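Local coordinates for probable chitinase A (Chromobacterium violaceum, PDB 4TX8), which probably hydrolyses internal glycosidic bonds of chitin as a family 18 glycoside hydrolase, and carries an additional carbohydrate-binding module, at residues L179-Q184 against L217-G222; M254-P259 against G273-I278. One frame throughout, in Å; residues are numbered along the deposited sequence.

How the interactions relate
Two contacts follow one another along the barrel of the GH18 domain, neither nested nor crossing. Interaction 1 comes first: the chain leaves strand 176-182, passes through helix 193-210 and returns in strand 214-218, so the contact closes a beta-alpha-beta unit. After helix 230-246, interaction 2 closes the loop that leads from strand 251-254 to helix 276-281. The two are linked by neighbouring parallel strands, with the N-H of Ala255 bonded to the carbonyl of Leu217, and by a calcium ion held by Asp218 and Glu220 from one contact and the backbone of Ala255 from the other. Glu220 OE2 also accepts a probable hydrogen bond from Glu257 N.

Interaction 1 of 2, residues L179-Q184 against L217-G222. With CA (calcium ion), chain D.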
loop_
_atom_site.group_PDB
_atom_site.type_symbol
_atom_site.label_atom_id
_atom_site.label_comp_id
_atom_site.label_asym_id
_atom_site.label_seq_id
_atom_site.Cartn_x
_atom_site.Cartn_y
_atom_site.Cartn_z
ATOM N N LEU A 179 -6.572 -8.777 1.866
ATOM C CA LEU A 179 -7.742 -8.025 1.438
ATOM C C LEU A 179 -7.774 -6.665 2.117
ATOM O O LEU A 179 -7.740 -6.583 3.341
ATOM C CB LEU A 179 -9.018 -8.807 1.757
ATOM C CG LEU A 179 -10.330 -8.129 1.369
ATOM C CD1 LEU A 179 -10.353 -7.855 -0.125
ATOM C CD2 LEU A 179 -11.522 -8.980 1.783
ATOM N N SER A 180 -7.840 -5.594 1.331
ATOM C CA SER A 180 -7.850 -4.257 1.910
ATOM C C SER A 180 -9.257 -3.716 2.127
ATOM O O SER A 180 -10.139 -3.859 1.277
ATOM C CB SER A 180 -7.068 -3.276 1.036
ATOM O OG SER A 180 -7.055 -1.988 1.629
ATOM N N LEU A 181 -9.452 -3.095 3.281
ATOM C CA LEU A 181 -10.675 -2.367 3.573
ATOM C C LEU A 181 -10.462 -0.901 3.231
ATOM O O LEU A 181 -9.638 -0.229 3.858
ATOM C CB LEU A 181 -11.062 -2.521 5.045
ATOM C CG LEU A 181 -11.880 -3.730 5.508
ATOM C CD1 LEU A 181 -11.533 -4.993 4.739
ATOM C CD2 LEU A 181 -11.663 -3.939 6.997
ATOM N N GLY A 182 -11.189 -0.410 2.235
ATOM C CA GLY A 182 -11.048 0.971 1.813
ATOM C C GLY A 182 -11.738 1.243 0.488
ATOM O O GLY A 182 -12.651 0.520 0.091
ATOM N N GLY A 183 -11.305 2.298 -0.192
ATOM C CA GLY A 183 -11.818 2.635 -1.506
ATOM C C GLY A 183 -13.222 3.207 -1.491
ATOM O O GLY A 183 -13.724 3.646 -0.460
ATOM N N GLN A 184 -13.862 3.181 -2.651
ATOM C CA GLN A 184 -15.153 3.824 -2.843
ATOM C C GLN A 184 -16.181 3.399 -1.792
ATOM O O GLN A 184 -16.953 4.219 -1.301
ATOM C CB GLN A 184 -15.664 3.521 -4.244
ATOM C CG GLN A 184 -16.889 4.287 -4.646
ATOM C CD GLN A 184 -17.284 3.965 -6.062
ATOM O OE1 GLN A 184 -16.562 4.291 -7.005
ATOM N NE2 GLN A 184 -18.417 3.292 -6.224
ATOM N N LEU A 217 -5.884 -2.289 6.547
ATOM C CA LEU A 217 -6.795 -1.206 6.892
ATOM C C LEU A 217 -6.433 0.084 6.155
ATOM O O LEU A 217 -5.441 0.741 6.466
ATOM C CB LEU A 217 -6.800 -0.971 8.401
ATOM C CG LEU A 217 -7.070 -2.208 9.262
ATOM C CD1 LEU A 217 -7.035 -1.841 10.736
ATOM C CD2 LEU A 217 -8.403 -2.854 8.891
ATOM N N ASP A 218 -7.250 0.431 5.170
ATOM C CA ASP A 218 -7.069 1.651 4.394
ATOM C C ASP A 218 -8.397 2.396 4.382
ATOM O O ASP A 218 -8.843 2.877 3.345
ATOM C CB ASP A 218 -6.606 1.314 2.972
ATOM C CG ASP A 218 -6.205 2.541 2.173
ATOM O OD1 ASP A 218 -5.918 3.590 2.780
ATOM O OD2 ASP A 218 -6.172 2.452 0.930
ATOM N N LEU A 219 -9.034 2.478 5.546
ATOM C CA LEU A 219 -10.444 2.847 5.614
ATOM C C LEU A 219 -10.741 4.134 6.376
ATOM O O LEU A 219 -11.905 4.477 6.582
ATOM C CB LEU A 219 -11.236 1.697 6.252
ATOM C CG LEU A 219 -10.649 1.013 7.498
ATOM C CD1 LEU A 219 -10.576 1.938 8.708
ATOM C CD2 LEU A 219 -11.445 -0.234 7.842
ATOM N N GLU A 220 -9.701 4.843 6.801
ATOM C CA GLU A 220 -9.882 5.900 7.789
ATOM C C GLU A 220 -10.638 7.117 7.262
ATOM O O GLU A 220 -11.286 7.828 8.026
ATOM C CB GLU A 220 -8.526 6.344 8.349
ATOM C CG GLU A 220 -7.672 7.164 7.394
ATOM C CD GLU A 220 -6.738 6.317 6.554
ATOM O OE1 GLU A 220 -6.999 5.103 6.398
ATOM O OE2 GLU A 220 -5.734 6.872 6.057
ATOM N N SER A 221 -10.572 7.356 5.961
ATOM C CA SER A 221 -11.089 8.606 5.423
ATOM C C SER A 221 -12.609 8.641 5.378
ATOM O O SER A 221 -13.207 9.709 5.494
ATOM C CB SER A 221 -10.522 8.850 4.032
ATOM O OG SER A 221 -11.070 10.010 3.430
ATOM N N GLY A 222 -13.232 7.481 5.211
ATOM C CA GLY A 222 -14.682 7.414 5.181
ATOM C C GLY A 222 -15.316 6.818 6.426
ATOM O O GLY A 222 -16.539 6.767 6.534
HETATM CA CA CA D . -5.357 5.233 4.393
HETATM O O HOH W 1 -6.582 6.783 2.786
#
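Leu181 and Asp218 join the ends of two parallel strands through the Asp218 N to Leu181 O hydrogen bond, 2.8 Å long and bent to 141° at the hydrogen. One residue on, Gly182 CA lies 3.3 Å from Asp218 O in a CA-H...O contact, the two backbones approaching without an intervening side chain. Leu181, Leu217 and Leu219 make the apolar part of the contact. Leu181 lies side by side with each of the others, its CD2 3.9 Å from Leu217 CD2 and its CB 3.6 Å from Leu219 CD2. Phe199 and Leu203 of helix 193-210 pack against Leu181 from outside the segments.

Asp218 points to the other face of the sheet. Its CB touches Ser180 OG at 3.6 Å, while that hydroxyl is hydrogen-bonded to Asp216. CG of Asp218 is anti to the backbone N (chi1 -172°), on the side of the calcium ion, and OD1 binds the ion at 2.4 Å; OD1 is also hydrogen-bonded to Gln292. Glu220 grips the same ion with both carboxylate oxygens, OE1 at 2.6 Å and OE2 at 2.4 Å, its chain bent at chi2; a water and Ala255 O complete the ligands.

Ser180 to Gly183 form the SxGG motif of family 18, and Asp218 and Glu220 are the last acidic residues of its DxxDxDxE motif. The contact thus sets these two signatures side by side at the strand ends. Both Glu220 oxygens are committed to the metal, so in this crystal the acidic end of the motif is occupied by calcium.

Interaction 2 of 2, residues M254-P259 against G273-I278; sequences MAPEHP and GAYLPI. With CA (calcium ion), chain D.
Met254 meets Tyr275 through its sulfur: SD lies at the ring edge, in plane, 3.8 Å from Tyr275 CE1, a Met-aromatic contact made at the ring edge instead of over the face. The methionine chain, extended beyond CG, carries the methyl on from there toward Ile278, with Met254 CE 4.3 Å from Ile278 CG2 and near that residue's carbonyl oxygen.

Ala255 turns its methyl away and uses its backbone instead, with Ala255 O bound to the calcium ion at 2.4 Å. Pro256 then packs on Tyr275, crossing it at about a right angle. Its CB sits above the centre of the ring, 3.8 Å from the Tyr275 centroid and 13° off the normal, a CH-pi contact, while Pro256 CG comes near Tyr275 CD1. Ile278 CD1 lies over the centre of the opposite face, 4.0 Å above the plane of the Tyr275 ring, so the aromatic group is clamped between a proline from one segment and an isoleucine from its own.

Glu257 OE2 is hydrogen-bonded to the calcium-bound water at 2.9 Å, placing this carboxylate in the second shell of the metal; its OE1 is held by Asn296. At the far end Pro259 O accepts a hydrogen bond from Gly273 N, 3.0 Å (162°). Gly273 begins the type I turn that runs to Leu276, leading the chain into helix 276-281.

The contact therefore packs the exit of barrel strand 251-254 against the beginning of that helix. Strand 288-292 adjoins the first segment, with Met254 bonded through its backbone to Val288 and His290, whereas Val232 and Leu235 of helix 230-246 pack against Ile278.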
loop_
_atom_site.group_PDB
_atom_site.type_symbol
_atom_site.label_atom_id
_atom_site.label_comp_id
_atom_site.label_asym_id
_atom_site.label_seq_id
_atom_site.Cartn_x
_atom_site.Cartn_y
_atom_site.Cartn_z
ATOM N N MET A 254 -1.678 -1.862 8.130
ATOM C CA MET A 254 -2.393 -0.596 8.207
ATOM C C MET A 254 -1.752 0.405 7.267
ATOM O O MET A 254 -0.526 0.480 7.173
ATOM C CB MET A 254 -2.383 -0.040 9.630
ATOM C CG MET A 254 -2.906 -0.990 10.689
ATOM S SD MET A 254 -2.624 -0.303 12.330
ATOM C CE MET A 254 -3.314 -1.612 13.357
ATOM N N ALA A 255 -2.578 1.188 6.584
ATOM C CA ALA A 255 -2.057 2.222 5.699
ATOM C C ALA A 255 -2.709 3.579 5.946
ATOM O O ALA A 255 -3.302 4.150 5.039
ATOM C CB ALA A 255 -2.244 1.808 4.244
ATOM N N PRO A 256 -2.586 4.112 7.171
ATOM C CA PRO A 256 -3.205 5.415 7.421
ATOM C C PRO A 256 -2.357 6.570 6.893
ATOM O O PRO A 256 -1.138 6.445 6.788
ATOM C CB PRO A 256 -3.308 5.462 8.946
ATOM C CG PRO A 256 -2.176 4.626 9.413
ATOM C CD PRO A 256 -1.886 3.598 8.362
ATOM N N GLU A 257 -3.009 7.675 6.552
ATOM C CA GLU A 257 -2.316 8.887 6.137
ATOM C C GLU A 257 -1.637 9.511 7.349
ATOM O O GLU A 257 -2.145 9.397 8.466
ATOM C CB GLU A 257 -3.301 9.857 5.486
ATOM C CG GLU A 257 -4.084 9.210 4.353
ATOM C CD GLU A 257 -5.182 10.093 3.797
ATOM O OE1 GLU A 257 -4.936 11.298 3.585
ATOM O OE2 GLU A 257 -6.295 9.574 3.570
ATOM N N HIS A 258 -0.501 10.171 7.143
ATOM C CA HIS A 258 0.322 10.566 8.287
ATOM C C HIS A 258 -0.328 11.554 9.280
ATOM O O HIS A 258 0.046 11.544 10.452
ATOM C CB HIS A 258 1.692 11.099 7.811
ATOM C CG HIS A 258 1.661 12.436 7.136
ATOM N ND1 HIS A 258 1.388 13.609 7.806
ATOM C CD2 HIS A 258 1.948 12.793 5.860
ATOM C CE1 HIS A 258 1.469 14.625 6.966
ATOM N NE2 HIS A 258 1.808 14.157 5.778
ATOM N N PRO A 259 -1.310 12.379 8.847
ATOM C CA PRO A 259 -1.967 13.157 9.910
ATOM C C PRO A 259 -2.638 12.297 10.988
ATOM O O PRO A 259 -2.723 12.730 12.139
ATOM C CB PRO A 259 -3.019 13.968 9.148
ATOM C CG PRO A 259 -2.451 14.127 7.789
ATOM C CD PRO A 259 -1.736 12.835 7.507
ATOM N N GLY A 273 -3.774 12.364 14.909
ATOM C CA GLY A 273 -3.379 11.427 15.945
ATOM C C GLY A 273 -4.422 10.363 16.246
ATOM O O GLY A 273 -4.222 9.528 17.125
ATOM N N ALA A 274 -5.529 10.378 15.506
ATOM C CA ALA A 274 -6.687 9.547 15.839
ATOM C C ALA A 274 -6.428 8.050 15.677
ATOM O O ALA A 274 -7.144 7.231 16.249
ATOM C CB ALA A 274 -7.887 9.959 14.996
ATOM N N TYR A 275 -5.407 7.692 14.905
ATOM C CA TYR A 275 -5.106 6.286 14.648
ATOM C C TYR A 275 -4.202 5.665 15.709
ATOM O O TYR A 275 -4.058 4.444 15.768
ATOM C CB TYR A 275 -4.446 6.129 13.278
ATOM C CG TYR A 275 -4.992 4.989 12.456
ATOM C CD1 TYR A 275 -4.478 3.704 12.581
ATOM C CD2 TYR A 275 -6.022 5.198 11.550
ATOM C CE1 TYR A 275 -4.978 2.660 11.823
ATOM C CE2 TYR A 275 -6.526 4.166 10.791
ATOM C CZ TYR A 275 -6.003 2.899 10.930
ATOM O OH TYR A 275 -6.509 1.869 10.171
ATOM N N LEU A 276 -3.588 6.501 16.543
ATOM C CA LEU A 276 -2.568 6.020 17.477
ATOM C C LEU A 276 -3.075 4.974 18.490
ATOM O O LEU A 276 -2.381 3.990 18.745
ATOM C CB LEU A 276 -1.927 7.203 18.213
ATOM C CG LEU A 276 -1.151 8.191 17.330
ATOM C CD1 LEU A 276 -0.737 9.423 18.118
ATOM C CD2 LEU A 276 0.068 7.533 16.696
ATOM N N PRO A 277 -4.276 5.164 19.072
ATOM C CA PRO A 277 -4.710 4.076 19.959
ATOM C C PRO A 277 -5.090 2.795 19.209
ATOM O O PRO A 277 -5.074 1.719 19.804
ATOM C CB PRO A 277 -5.925 4.669 20.685
ATOM C CG PRO A 277 -6.368 5.808 19.847
ATOM C CD PRO A 277 -5.147 6.348 19.186
ATOM N N ILE A 278 -5.415 2.903 17.923
ATOM C CA ILE A 278 -5.692 1.719 17.112
ATOM C C ILE A 278 -4.412 0.906 16.917
ATOM O O ILE A 278 -4.402 -0.314 17.096
ATOM C CB ILE A 278 -6.286 2.094 15.738
ATOM C CG1 ILE A 278 -7.628 2.811 15.918
ATOM C CG2 ILE A 278 -6.454 0.854 14.867
ATOM C CD1 ILE A 278 -8.219 3.342 14.626
HETATM CA CA CA D . -5.357 5.233 4.393
HETATM O O HOH W 1 -6.582 6.783 2.786
#